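PDB 6N2C: tapirin from Caldicellulosiruptor hydrothermalis, which probably binds cellulose and so helps this extremely thermophilic bacterium adhere to plant biomass, through a zinc-binding beta-helix domain. Local coordinates for residues S178-F183 with N231-N236; I194-N199 with R205-S210; A292-T297 with P447-I452; S485-G490 with D561-K566. All coordinates share one frame; numbering follows the deposited sequence. Where two conformers were deposited one is given.

Contact 1. Residues S178-F183 with N231-N236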
loop_
_atom_site.group_PDB
_atom_site.type_symbol
_atom_site.label_atom_id
_atom_site.label_comp_id
_atom_site.label_asym_id
_atom_site.label_seq_id
_atom_site.Cartn_x
_atom_site.Cartn_y
_atom_site.Cartn_z
ATOM N N SER A 178 -17.426 -6.346 -0.446
ATOM C CA SER A 178 -17.790 -7.776 -0.448
ATOM C C SER A 178 -17.293 -8.546 -1.650
ATOM O O SER A 178 -17.158 -9.772 -1.573
ATOM C CB SER A 178 -19.328 -7.974 -0.269
ATOM O OG SER A 178 -19.813 -7.409 0.948
ATOM N N ASN A 179 -16.994 -7.881 -2.761
ATOM C CA ASN A 179 -16.348 -8.547 -3.898
ATOM C C ASN A 179 -14.950 -9.122 -3.583
ATOM O O ASN A 179 -14.495 -9.975 -4.306
ATOM C CB ASN A 179 -16.117 -7.694 -5.105
ATOM C CG ASN A 179 -17.393 -7.194 -5.763
ATOM O OD1 ASN A 179 -17.424 -6.030 -6.174
ATOM N ND2 ASN A 179 -18.366 -7.993 -5.907
ATOM N N ILE A 180 -14.296 -8.676 -2.526
ATOM C CA ILE A 180 -13.038 -9.302 -2.087
ATOM C C ILE A 180 -13.185 -10.831 -1.920
ATOM O O ILE A 180 -12.235 -11.582 -2.112
ATOM C CB ILE A 180 -12.452 -8.541 -0.880
ATOM C CG1 ILE A 180 -11.783 -7.241 -1.415
ATOM C CG2 ILE A 180 -11.425 -9.342 -0.147
ATOM C CD1 ILE A 180 -11.550 -6.182 -0.314
ATOM N N PHE A 181 -14.399 -11.261 -1.501
ATOM C CA PHE A 181 -14.642 -12.670 -1.207
ATOM C C PHE A 181 -15.263 -13.388 -2.366
ATOM O O PHE A 181 -15.537 -14.587 -2.238
ATOM C CB PHE A 181 -15.583 -12.777 -0.022
ATOM C CG PHE A 181 -15.067 -12.044 1.174
ATOM C CD1 PHE A 181 -14.079 -12.560 1.960
ATOM C CD2 PHE A 181 -15.516 -10.742 1.435
ATOM C CE1 PHE A 181 -13.585 -11.830 3.016
ATOM C CE2 PHE A 181 -15.041 -10.034 2.492
ATOM C CZ PHE A 181 -14.066 -10.565 3.284
ATOM N N ASP A 182 -15.422 -12.712 -3.492
ATOM C CA ASP A 182 -15.930 -13.304 -4.720
ATOM C C ASP A 182 -14.838 -13.451 -5.759
ATOM O O ASP A 182 -14.462 -12.473 -6.484
ATOM C CB ASP A 182 -17.067 -12.465 -5.232
ATOM C CG ASP A 182 -17.727 -13.025 -6.476
ATOM O OD1 ASP A 182 -17.136 -13.858 -7.163
ATOM O OD2 ASP A 182 -18.879 -12.493 -6.811
ATOM N N PHE A 183 -14.369 -14.707 -5.912
ATOM C CA PHE A 183 -13.243 -14.920 -6.832
ATOM C C PHE A 183 -13.573 -14.888 -8.289
ATOM O O PHE A 183 -12.699 -15.139 -9.135
ATOM C CB PHE A 183 -12.334 -16.066 -6.317
ATOM C CG PHE A 183 -11.557 -15.666 -5.131
ATOM C CD1 PHE A 183 -10.315 -15.052 -5.303
ATOM C CD2 PHE A 183 -12.154 -15.698 -3.874
ATOM C CE1 PHE A 183 -9.668 -14.541 -4.202
ATOM C CE2 PHE A 183 -11.490 -15.236 -2.767
ATOM C CZ PHE A 183 -10.224 -14.600 -2.995
ATOM N N ASN A 231 -8.671 -3.583 -5.821
ATOM C CA ASN A 231 -8.066 -4.094 -4.594
ATOM C C ASN A 231 -6.856 -4.925 -4.952
ATOM O O ASN A 231 -6.891 -5.648 -5.982
ATOM C CB ASN A 231 -8.986 -4.966 -3.694
ATOM C CG ASN A 231 -10.254 -4.233 -3.235
ATOM O OD1 ASN A 231 -10.208 -3.437 -2.317
ATOM N ND2 ASN A 231 -11.377 -4.479 -3.925
ATOM N N ILE A 232 -5.779 -4.806 -4.124
ATOM C CA ILE A 232 -4.614 -5.652 -4.226
ATOM C C ILE A 232 -4.287 -6.177 -2.885
ATOM O O ILE A 232 -4.153 -5.416 -1.927
ATOM C CB ILE A 232 -3.373 -4.878 -4.810
ATOM C CG1 ILE A 232 -3.668 -4.249 -6.163
ATOM C CG2 ILE A 232 -2.139 -5.781 -4.807
ATOM C CD1 ILE A 232 -2.480 -3.493 -6.792
ATOM N N ILE A 233 -4.184 -7.523 -2.765
ATOM C CA ILE A 233 -3.957 -8.163 -1.500
ATOM C C ILE A 233 -2.787 -9.095 -1.615
ATOM O O ILE A 233 -2.801 -9.966 -2.419
ATOM C CB ILE A 233 -5.220 -8.969 -1.008
ATOM C CG1 ILE A 233 -6.419 -8.002 -0.889
ATOM C CG2 ILE A 233 -4.893 -9.792 0.260
ATOM C CD1 ILE A 233 -7.745 -8.706 -0.654
ATOM N N VAL A 234 -1.817 -8.881 -0.758
ATOM C CA VAL A 234 -0.586 -9.738 -0.679
ATOM C C VAL A 234 -0.601 -10.305 0.698
ATOM O O VAL A 234 -0.191 -9.692 1.701
ATOM C CB VAL A 234 0.701 -8.946 -0.943
ATOM C CG1 VAL A 234 1.856 -9.935 -1.107
ATOM C CG2 VAL A 234 0.574 -8.168 -2.254
ATOM N N LYS A 235 -1.168 -11.477 0.815
ATOM C CA LYS A 235 -1.552 -11.966 2.129
ATOM C C LYS A 235 -0.314 -12.355 3.018
ATOM O O LYS A 235 -0.389 -12.188 4.227
ATOM C CB LYS A 235 -2.384 -13.243 1.918
ATOM C CG LYS A 235 -2.652 -13.993 3.147
ATOM C CD LYS A 235 -3.984 -13.760 3.754
ATOM C CE LYS A 235 -4.085 -14.665 4.990
ATOM N NZ LYS A 235 -5.382 -14.818 5.624
ATOM N N ASN A 236 0.726 -12.935 2.424
ATOM C CA ASN A 236 1.903 -13.416 3.139
ATOM C C ASN A 236 3.198 -12.889 2.491
ATOM O O ASN A 236 4.214 -13.583 2.447
ATOM C CB ASN A 236 1.897 -14.968 3.158
ATOM C CG ASN A 236 0.656 -15.529 3.796
ATOM O OD1 ASN A 236 0.433 -15.338 4.986
ATOM N ND2 ASN A 236 -0.146 -16.270 3.024
#
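The carboxamide of N231 lies flat beneath I180, whose CG1 and CD1 both sit over one face: CG1 is 3.8 Å from N231 CG, and CD1 is 3.7 Å from N231 OD1. N231 belongs to strand 231-234, on one face of the parallel beta-helix, and I180 to the short 3-10 turn 178-181 laid against that wall. Within the amide, hydrogen bonds hold both polar atoms: OD1 pairs with N251 ND2, and ND2 with N206 OD1 on the neighbouring strand as well as with D177 OD2. These bonds fix the rotation of the group and keep its flat face, rather than its polar edge, turned to the isoleucine, whose chain crosses it at about a right angle. With CG1 beside the backbone N (chi1 -77°), I180 carries its long branch over N231 and leaves CG2 for I233 on the same strand. Replacing I180 with an alanine would probably uncover the N231 amide and open a gap beside I233. L252 of the next rung and I452 of helix 451-457 also touch I180, burying it between wall and helix. The 3-10 turn itself is closed by F181 N to S178 O at 3.1 Å, and I180 CG2 reaches I233 CD1 at 3.8 Å.

Contact 2. Residues I194-N199 with R205-S210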
loop_
_atom_site.group_PDB
_atom_site.type_symbol
_atom_site.label_atom_id
_atom_site.label_comp_id
_atom_site.label_asym_id
_atom_site.label_seq_id
_atom_site.Cartn_x
_atom_site.Cartn_y
_atom_site.Cartn_z
ATOM N N ILE A 194 3.605 -13.406 -7.619
ATOM C CA ILE A 194 3.305 -12.820 -8.895
ATOM C C ILE A 194 4.519 -12.024 -9.351
ATOM O O ILE A 194 4.877 -11.082 -8.713
ATOM C CB ILE A 194 2.084 -11.958 -8.968
ATOM C CG1 ILE A 194 0.844 -12.775 -8.562
ATOM C CG2 ILE A 194 1.859 -11.486 -10.387
ATOM C CD1 ILE A 194 -0.433 -11.920 -8.555
ATOM N N ILE A 195 5.168 -12.533 -10.391
ATOM C CA ILE A 195 6.386 -11.947 -10.921
ATOM C C ILE A 195 6.186 -11.330 -12.239
ATOM O O ILE A 195 6.090 -12.047 -13.238
ATOM C CB ILE A 195 7.581 -12.926 -10.902
ATOM C CG1 ILE A 195 7.645 -13.645 -9.549
ATOM C CG2 ILE A 195 8.872 -12.158 -11.216
ATOM C CD1 ILE A 195 8.443 -14.891 -9.552
ATOM N N PHE A 196 6.126 -9.994 -12.274
ATOM C CA PHE A 196 5.877 -9.273 -13.488
ATOM C C PHE A 196 7.234 -9.127 -14.257
ATOM O O PHE A 196 8.177 -9.814 -13.979
ATOM C CB PHE A 196 5.202 -7.950 -13.227
ATOM C CG PHE A 196 3.739 -8.078 -12.800
ATOM C CD1 PHE A 196 2.772 -8.539 -13.706
ATOM C CD2 PHE A 196 3.315 -7.698 -11.565
ATOM C CE1 PHE A 196 1.444 -8.621 -13.372
ATOM C CE2 PHE A 196 1.944 -7.818 -11.232
ATOM C CZ PHE A 196 1.033 -8.301 -12.129
ATOM N N ASN A 197 7.205 -8.410 -15.326
ATOM C CA ASN A 197 8.382 -8.202 -16.173
ATOM C C ASN A 197 8.277 -6.798 -16.631
ATOM O O ASN A 197 7.285 -6.098 -16.322
ATOM C CB ASN A 197 8.395 -9.187 -17.307
ATOM C CG ASN A 197 9.804 -9.639 -17.655
ATOM O OD1 ASN A 197 10.700 -8.792 -17.702
ATOM N ND2 ASN A 197 10.017 -10.977 -17.869
ATOM N N ASN A 198 9.262 -6.351 -17.391
ATOM C CA ASN A 198 9.303 -4.941 -17.725
ATOM C C ASN A 198 8.156 -4.536 -18.656
ATOM O O ASN A 198 7.751 -5.298 -19.540
ATOM C CB ASN A 198 10.624 -4.555 -18.445
ATOM C CG ASN A 198 11.858 -4.983 -17.689
ATOM O OD1 ASN A 198 12.393 -6.034 -17.938
ATOM N ND2 ASN A 198 12.312 -4.135 -16.714
ATOM N N ASN A 199 7.689 -3.305 -18.479
ATOM C CA ASN A 199 6.650 -2.694 -19.317
ATOM C C ASN A 199 5.345 -3.517 -19.429
ATOM O O ASN A 199 4.858 -3.772 -20.536
ATOM C CB ASN A 199 7.244 -2.390 -20.666
ATOM C CG ASN A 199 8.514 -1.594 -20.500
ATOM O OD1 ASN A 199 8.488 -0.549 -19.828
ATOM N ND2 ASN A 199 9.595 -2.061 -21.052
ATOM N N ARG A 205 -9.790 -5.813 -11.712
ATOM C CA ARG A 205 -10.659 -5.504 -10.602
ATOM C C ARG A 205 -9.881 -5.882 -9.376
ATOM O O ARG A 205 -9.151 -4.996 -8.838
ATOM C CB ARG A 205 -12.031 -6.210 -10.633
ATOM C CG ARG A 205 -12.973 -5.721 -11.665
ATOM C CD ARG A 205 -14.342 -6.316 -11.371
ATOM N NE ARG A 205 -14.943 -5.887 -10.094
ATOM C CZ ARG A 205 -16.209 -6.128 -9.760
ATOM N NH1 ARG A 205 -17.017 -6.858 -10.549
ATOM N NH2 ARG A 205 -16.662 -5.702 -8.589
ATOM N N ASN A 206 -9.898 -7.162 -8.988
ATOM C CA ASN A 206 -9.110 -7.607 -7.812
ATOM C C ASN A 206 -7.919 -8.442 -8.138
ATOM O O ASN A 206 -7.933 -9.181 -9.118
ATOM C CB ASN A 206 -10.063 -8.228 -6.821
ATOM C CG ASN A 206 -11.122 -7.221 -6.374
ATOM O OD1 ASN A 206 -10.796 -6.053 -6.112
ATOM N ND2 ASN A 206 -12.428 -7.633 -6.284
ATOM N N MET A 207 -6.861 -8.387 -7.271
ATOM C CA MET A 207 -5.669 -9.177 -7.493
ATOM C C MET A 207 -5.188 -9.669 -6.145
ATOM O O MET A 207 -5.321 -8.948 -5.141
ATOM C CB MET A 207 -4.545 -8.287 -8.135
ATOM C CG MET A 207 -3.187 -8.956 -8.177
ATOM S SD MET A 207 -1.893 -8.020 -9.155
ATOM C CE MET A 207 -2.956 -6.607 -9.516
ATOM N N TYR A 208 -4.886 -10.965 -6.082
ATOM C CA TYR A 208 -4.406 -11.572 -4.884
ATOM C C TYR A 208 -3.106 -12.320 -5.141
ATOM O O TYR A 208 -2.925 -13.037 -6.146
ATOM C CB TYR A 208 -5.426 -12.610 -4.321
ATOM C CG TYR A 208 -4.937 -13.474 -3.163
ATOM C CD1 TYR A 208 -4.218 -14.675 -3.346
ATOM C CD2 TYR A 208 -5.254 -13.161 -1.890
ATOM C CE1 TYR A 208 -3.743 -15.372 -2.262
ATOM C CE2 TYR A 208 -4.809 -13.875 -0.810
ATOM C CZ TYR A 208 -4.073 -15.020 -1.024
ATOM O OH TYR A 208 -3.639 -15.778 0.053
ATOM N N SER A 209 -2.171 -12.223 -4.177
ATOM C CA SER A 209 -1.019 -13.100 -4.180
ATOM C C SER A 209 -0.758 -13.499 -2.765
ATOM O O SER A 209 -1.008 -12.724 -1.826
ATOM C CB SER A 209 0.179 -12.307 -4.737
ATOM O OG SER A 209 1.252 -13.158 -5.036
ATOM N N SER A 210 -0.191 -14.694 -2.544
ATOM C CA SER A 210 0.142 -15.075 -1.207
ATOM C C SER A 210 1.567 -14.524 -0.894
ATOM O O SER A 210 1.759 -13.839 0.120
ATOM C CB SER A 210 0.104 -16.626 -1.069
ATOM O OG SER A 210 0.555 -16.974 0.264
#
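The I194 side chain runs toward strand 206-209 in the interior of the parallel beta-helix, where strands of different faces of the coil pack their residues against one another. Its CB is 4.2 Å from S209 OG. One atom further, CG1 lies beside S209, 3.6 Å from OG, placed there by a chi1 of -59° that sets it anti to the carbonyl carbon. At the tip, CD1 meets three things: the CB of S209, the carbonyl oxygen Y208 O at 3.6 Å, and the CG of M207 at 4.1 Å. The remaining branch, CG2, turns the other way and lies 3.7 Å above the plane of the F196 ring, toward its rim. S209 OG is the buried polar atom here, and it is hydrogen-bonded to backbone oxygens outside the two segments, S211 O above all and D192 O as a second partner within reach. L541 and I213, from the flanking strands, complete the apolar surroundings of I194, and F543 meets the F196 ring nearly parallel to it. M207 and F196 approach from opposite directions in a Met-aromatic contact: the sulfur stands at the ring edge, 87° off the normal, with M207 SD 4.2 Å from F196 CZ.

Contact 3. Residues A292-T297 with P447-I452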
loop_
_atom_site.group_PDB
_atom_site.type_symbol
_atom_site.label_atom_id
_atom_site.label_comp_id
_atom_site.label_asym_id
_atom_site.label_seq_id
_atom_site.Cartn_x
_atom_site.Cartn_y
_atom_site.Cartn_z
ATOM N N ALA A 292 -6.485 6.775 4.059
ATOM C CA ALA A 292 -6.062 6.190 5.306
ATOM C C ALA A 292 -4.875 5.270 5.035
ATOM O O ALA A 292 -4.918 4.460 4.095
ATOM C CB ALA A 292 -7.229 5.397 5.943
ATOM N N LEU A 293 -3.872 5.341 5.908
ATOM C CA LEU A 293 -2.669 4.543 5.781
ATOM C C LEU A 293 -2.346 3.973 7.152
ATOM O O LEU A 293 -2.249 4.689 8.156
ATOM C CB LEU A 293 -1.539 5.468 5.235
ATOM C CG LEU A 293 -0.177 4.825 5.008
ATOM C CD1 LEU A 293 0.638 5.722 4.077
ATOM C CD2 LEU A 293 0.614 4.549 6.231
ATOM N N PHE A 294 -2.180 2.644 7.209
ATOM C CA PHE A 294 -1.715 1.993 8.376
ATOM C C PHE A 294 -0.420 1.234 8.022
ATOM O O PHE A 294 -0.377 0.561 7.005
ATOM C CB PHE A 294 -2.700 0.892 8.876
ATOM C CG PHE A 294 -4.046 1.369 9.362
ATOM C CD1 PHE A 294 -4.961 1.867 8.444
ATOM C CD2 PHE A 294 -4.461 1.161 10.691
ATOM C CE1 PHE A 294 -6.263 2.195 8.862
ATOM C CE2 PHE A 294 -5.731 1.488 11.068
ATOM C CZ PHE A 294 -6.616 2.005 10.170
ATOM N N CYS A 295 0.626 1.274 8.877
ATOM C CA CYS A 295 1.792 0.466 8.605
ATOM C C CYS A 295 2.579 0.275 9.867
ATOM O O CYS A 295 2.293 0.945 10.849
ATOM C CB CYS A 295 2.672 1.000 7.425
ATOM S SG CYS A 295 3.420 2.612 7.891
ATOM N N ASP A 296 3.540 -0.634 9.893
ATOM C CA ASP A 296 4.418 -0.667 11.050
ATOM C C ASP A 296 5.360 0.552 11.022
ATOM O O ASP A 296 5.463 1.297 12.005
ATOM C CB ASP A 296 5.223 -1.917 11.113
ATOM C CG ASP A 296 6.250 -1.929 12.218
ATOM O OD1 ASP A 296 5.914 -1.905 13.408
ATOM O OD2 ASP A 296 7.444 -1.935 11.865
ATOM N N THR A 297 6.072 0.678 9.940
ATOM C CA THR A 297 7.089 1.678 9.796
ATOM C C THR A 297 6.871 2.336 8.451
ATOM O O THR A 297 6.710 1.683 7.428
ATOM C CB THR A 297 8.478 1.075 9.834
ATOM O OG1 THR A 297 8.778 0.556 11.130
ATOM C CG2 THR A 297 9.570 2.096 9.460
ATOM N N PRO A 447 -7.466 5.092 15.392
ATOM C CA PRO A 447 -8.469 4.365 14.552
ATOM C C PRO A 447 -8.585 2.878 14.849
ATOM O O PRO A 447 -7.621 2.215 15.192
ATOM C CB PRO A 447 -7.949 4.598 13.146
ATOM C CG PRO A 447 -7.244 5.923 13.228
ATOM C CD PRO A 447 -6.527 5.839 14.549
ATOM N N THR A 448 -9.815 2.358 14.807
ATOM C CA THR A 448 -9.983 0.926 14.869
ATOM C C THR A 448 -9.478 0.283 13.547
ATOM O O THR A 448 -9.511 0.893 12.463
ATOM C CB THR A 448 -11.445 0.486 15.149
ATOM O OG1 THR A 448 -11.416 -0.898 15.458
ATOM C CG2 THR A 448 -12.393 0.739 13.958
ATOM N N ILE A 449 -9.028 -0.938 13.685
ATOM C CA ILE A 449 -8.628 -1.759 12.504
ATOM C C ILE A 449 -9.897 -2.072 11.676
ATOM O O ILE A 449 -10.919 -2.572 12.242
ATOM C CB ILE A 449 -8.008 -3.060 12.893
ATOM C CG1 ILE A 449 -6.759 -2.865 13.737
ATOM C CG2 ILE A 449 -7.724 -3.891 11.660
ATOM C CD1 ILE A 449 -5.816 -1.817 13.206
ATOM N N PRO A 450 -9.895 -1.731 10.377
ATOM C CA PRO A 450 -11.054 -1.951 9.543
ATOM C C PRO A 450 -11.404 -3.434 9.493
ATOM O O PRO A 450 -10.546 -4.299 9.456
ATOM C CB PRO A 450 -10.603 -1.461 8.175
ATOM C CG PRO A 450 -9.645 -0.357 8.493
ATOM C CD PRO A 450 -8.856 -1.054 9.594
ATOM N N ALA A 451 -12.709 -3.683 9.478
ATOM C CA ALA A 451 -13.238 -5.029 9.459
ATOM C C ALA A 451 -12.764 -5.805 8.267
ATOM O O ALA A 451 -12.408 -6.956 8.426
ATOM C CB ALA A 451 -14.765 -5.027 9.470
ATOM N N ILE A 452 -12.662 -5.140 7.145
ATOM C CA ILE A 452 -12.165 -5.804 5.936
ATOM C C ILE A 452 -10.765 -6.366 6.143
ATOM O O ILE A 452 -10.453 -7.474 5.663
ATOM C CB ILE A 452 -12.292 -4.933 4.677
ATOM C CG1 ILE A 452 -12.135 -5.687 3.397
ATOM C CG2 ILE A 452 -11.248 -3.818 4.699
ATOM C CD1 ILE A 452 -13.117 -6.784 3.153
#
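F294 points the far end of its ring at the chain segment 447-450, and its CZ is the atom that meets most of it. P450 comes from the opposite direction, so that its CD lies 3.8 Å from F294 CZ. P447 contributes its CB, 4.2 Å from the same CZ. Between the two prolines the backbone presents T448 O near the plane of the ring, at its edge, 3.9 Å from F294 CZ. I449 crosses the phenylalanine obliquely: its CB is directed to one flank, but a chi2 of -46° bends CD1 back to 3.9 Å from F294 CE2. All four residues of 447-450 have backbone angles close to those of polyproline II, whose three-residue repeat puts P447 and P450 on the same side, both facing the ring. This extended segment runs along the outside of the parallel beta-helix and leads into helix 451-457, with P450 at the N-cap position. F294 stands on strand 293-294, just after the chain turns a corner at A292, and its side chain continues a row of aromatic residues on adjacent rungs: it stacks with F275, while the rings of Y315 and F313 meet it at steeper angles. A serine in place of F294 would probably leave P447, P450 and the I449 methyl facing a gap and take from F275 its stacking partner. L273 also touches both F294 and P450, and F313 and Y315 both touch P447.

Contact 4. Residues S485-G490 with D561-K566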
loop_
_atom_site.group_PDB
_atom_site.type_symbol
_atom_site.label_atom_id
_atom_site.label_comp_id
_atom_site.label_asym_id
_atom_site.label_seq_id
_atom_site.Cartn_x
_atom_site.Cartn_y
_atom_site.Cartn_z
ATOM N N SER A 485 -10.692 -21.600 -22.501
ATOM C CA SER A 485 -10.536 -21.822 -21.034
ATOM C C SER A 485 -9.713 -23.067 -20.810
ATOM O O SER A 485 -9.631 -23.940 -21.680
ATOM C CB SER A 485 -11.869 -21.960 -20.302
ATOM O OG SER A 485 -12.791 -20.892 -20.534
ATOM N N LEU A 486 -9.089 -23.132 -19.620
ATOM C CA LEU A 486 -8.402 -24.302 -19.142
ATOM C C LEU A 486 -8.513 -24.340 -17.635
ATOM O O LEU A 486 -8.148 -23.369 -16.939
ATOM C CB LEU A 486 -6.928 -24.274 -19.618
ATOM C CG LEU A 486 -5.977 -25.293 -18.987
ATOM C CD1 LEU A 486 -6.419 -26.689 -19.408
ATOM C CD2 LEU A 486 -4.498 -24.989 -19.202
ATOM N N VAL A 487 -8.996 -25.513 -17.122
ATOM C CA VAL A 487 -8.991 -25.861 -15.721
ATOM C C VAL A 487 -8.035 -27.055 -15.672
ATOM O O VAL A 487 -8.341 -28.056 -16.307
ATOM C CB VAL A 487 -10.354 -26.212 -15.098
ATOM C CG1 VAL A 487 -10.255 -26.294 -13.565
ATOM C CG2 VAL A 487 -11.425 -25.121 -15.424
ATOM N N SER A 488 -6.882 -26.860 -14.969
ATOM C CA SER A 488 -5.783 -27.799 -15.052
ATOM C C SER A 488 -5.349 -28.310 -13.709
ATOM O O SER A 488 -5.188 -27.524 -12.786
ATOM C CB SER A 488 -4.622 -27.163 -15.752
ATOM O OG SER A 488 -3.540 -28.129 -15.936
ATOM N N THR A 489 -5.107 -29.640 -13.634
ATOM C CA THR A 489 -4.516 -30.255 -12.445
ATOM C C THR A 489 -3.018 -29.976 -12.445
ATOM O O THR A 489 -2.365 -30.182 -11.394
ATOM C CB THR A 489 -4.729 -31.786 -12.387
ATOM O OG1 THR A 489 -4.180 -32.343 -13.575
ATOM C CG2 THR A 489 -6.169 -32.185 -12.267
ATOM N N GLY A 490 -2.430 -29.528 -13.548
ATOM C CA GLY A 490 -1.016 -29.310 -13.627
ATOM C C GLY A 490 -0.201 -30.573 -13.965
ATOM O O GLY A 490 0.994 -30.519 -13.985
ATOM N N ASP A 561 -19.951 -21.488 -13.842
ATOM C CA ASP A 561 -20.870 -22.543 -13.411
ATOM C C ASP A 561 -20.095 -23.862 -13.136
ATOM O O ASP A 561 -20.376 -24.539 -12.146
ATOM C CB ASP A 561 -21.904 -22.848 -14.490
ATOM C CG ASP A 561 -22.892 -21.684 -14.695
ATOM O OD1 ASP A 561 -22.974 -20.725 -13.917
ATOM O OD2 ASP A 561 -23.557 -21.842 -15.677
ATOM N N TYR A 562 -19.158 -24.201 -13.994
ATOM C CA TYR A 562 -18.318 -25.369 -13.778
ATOM C C TYR A 562 -17.509 -25.273 -12.497
ATOM O O TYR A 562 -17.535 -26.210 -11.608
ATOM C CB TYR A 562 -17.375 -25.634 -14.923
ATOM C CG TYR A 562 -16.467 -26.806 -14.751
ATOM C CD1 TYR A 562 -16.922 -28.120 -14.958
ATOM C CD2 TYR A 562 -15.177 -26.658 -14.236
ATOM C CE1 TYR A 562 -16.076 -29.195 -14.765
ATOM C CE2 TYR A 562 -14.350 -27.728 -13.963
ATOM C CZ TYR A 562 -14.772 -28.992 -14.287
ATOM O OH TYR A 562 -13.982 -30.041 -14.039
ATOM N N LEU A 563 -16.847 -24.148 -12.314
ATOM C CA LEU A 563 -16.056 -23.987 -11.116
ATOM C C LEU A 563 -16.881 -24.046 -9.831
ATOM O O LEU A 563 -16.419 -24.598 -8.805
ATOM C CB LEU A 563 -15.283 -22.689 -11.098
ATOM C CG LEU A 563 -14.252 -22.573 -12.231
ATOM C CD1 LEU A 563 -13.679 -21.144 -12.338
ATOM C CD2 LEU A 563 -13.102 -23.545 -12.151
ATOM N N LEU A 564 -18.079 -23.520 -9.860
ATOM C CA LEU A 564 -18.932 -23.554 -8.746
ATOM C C LEU A 564 -19.405 -25.022 -8.493
ATOM O O LEU A 564 -19.484 -25.411 -7.309
ATOM C CB LEU A 564 -20.208 -22.693 -8.982
ATOM C CG LEU A 564 -20.021 -21.172 -8.938
ATOM C CD1 LEU A 564 -21.265 -20.378 -9.377
ATOM C CD2 LEU A 564 -19.734 -20.722 -7.540
ATOM N N SER A 565 -19.705 -25.754 -9.553
ATOM C CA SER A 565 -20.209 -27.120 -9.411
ATOM C C SER A 565 -19.195 -28.028 -8.752
ATOM O O SER A 565 -19.574 -28.932 -7.990
ATOM C CB SER A 565 -20.649 -27.714 -10.726
ATOM O OG SER A 565 -19.573 -28.084 -11.591
ATOM N N LYS A 566 -17.922 -27.727 -8.977
ATOM C CA LYS A 566 -16.832 -28.464 -8.399
ATOM C C LYS A 566 -16.313 -27.885 -7.115
ATOM O O LYS A 566 -15.374 -28.450 -6.518
ATOM C CB LYS A 566 -15.718 -28.626 -9.391
ATOM C CG LYS A 566 -16.026 -29.251 -10.736
ATOM C CD LYS A 566 -16.859 -30.549 -10.643
ATOM C CE LYS A 566 -16.855 -31.282 -11.953
ATOM N NZ LYS A 566 -17.971 -32.260 -11.971
#
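V487 packs its CG2 methyl against two successive helix residues, L563 and Y562, and this small apolar patch is the dense part of the contact. CG2 stands 4.0 Å from L563 CD2 and 4.2 Å from Y562 CE2, meeting the tyrosine ring obliquely. With chi1 at -169°, CG2 stands anti to the carbonyl carbon and is the methyl turned to the helix; L559, one turn earlier in the helix, also touches the valine. Toward solvent things loosen. K566, the first residue past the helix, folds its chain back so that CG lies 3.7 Å above one face of the Y562 ring, offset toward the rim, while S565 and D561 stay exposed. The tyrosine hydroxyl is held by E473 OE2, and at the helix end Y562 O accepts from two donors, S565 OG at 2.8 Å and K566 N at 3.1 Å. Just past V487, where strand 483-488 ends, S488 OG accepts from G490 N at 3.0 Å in an ST turn. Strand 483-488 is the last of its row in the beta-helix and pairs in parallel with 513-518; helix 494-500 covers L486 on its other side, so that the strand runs between that helix and helix 557-565.

Contacts 1 and 2 adjoin on neighbouring parallel strands, 231-234 and 206-209, with centres 13 Å apart; contact 1 dresses the outer wall while contact 2 fills the interior, and K235 CB touches Y208 OH at 3.4 Å. Helix 451-457, which follows the proline segment of contact 3, reaches back to contact 1, with F181 CE2 3.8 Å from I452 CD1, so both external segments press on the same side of the coil. Contact 4 lies apart, its centre 36 Å from that of contact 3 and 20 Å from that of contact 1, though its nearest atoms are about 7 Å from those of contact 1. The zinc ion, bound by H530, D532 and E551, is about 14 Å from the F196 side chain of contact 2.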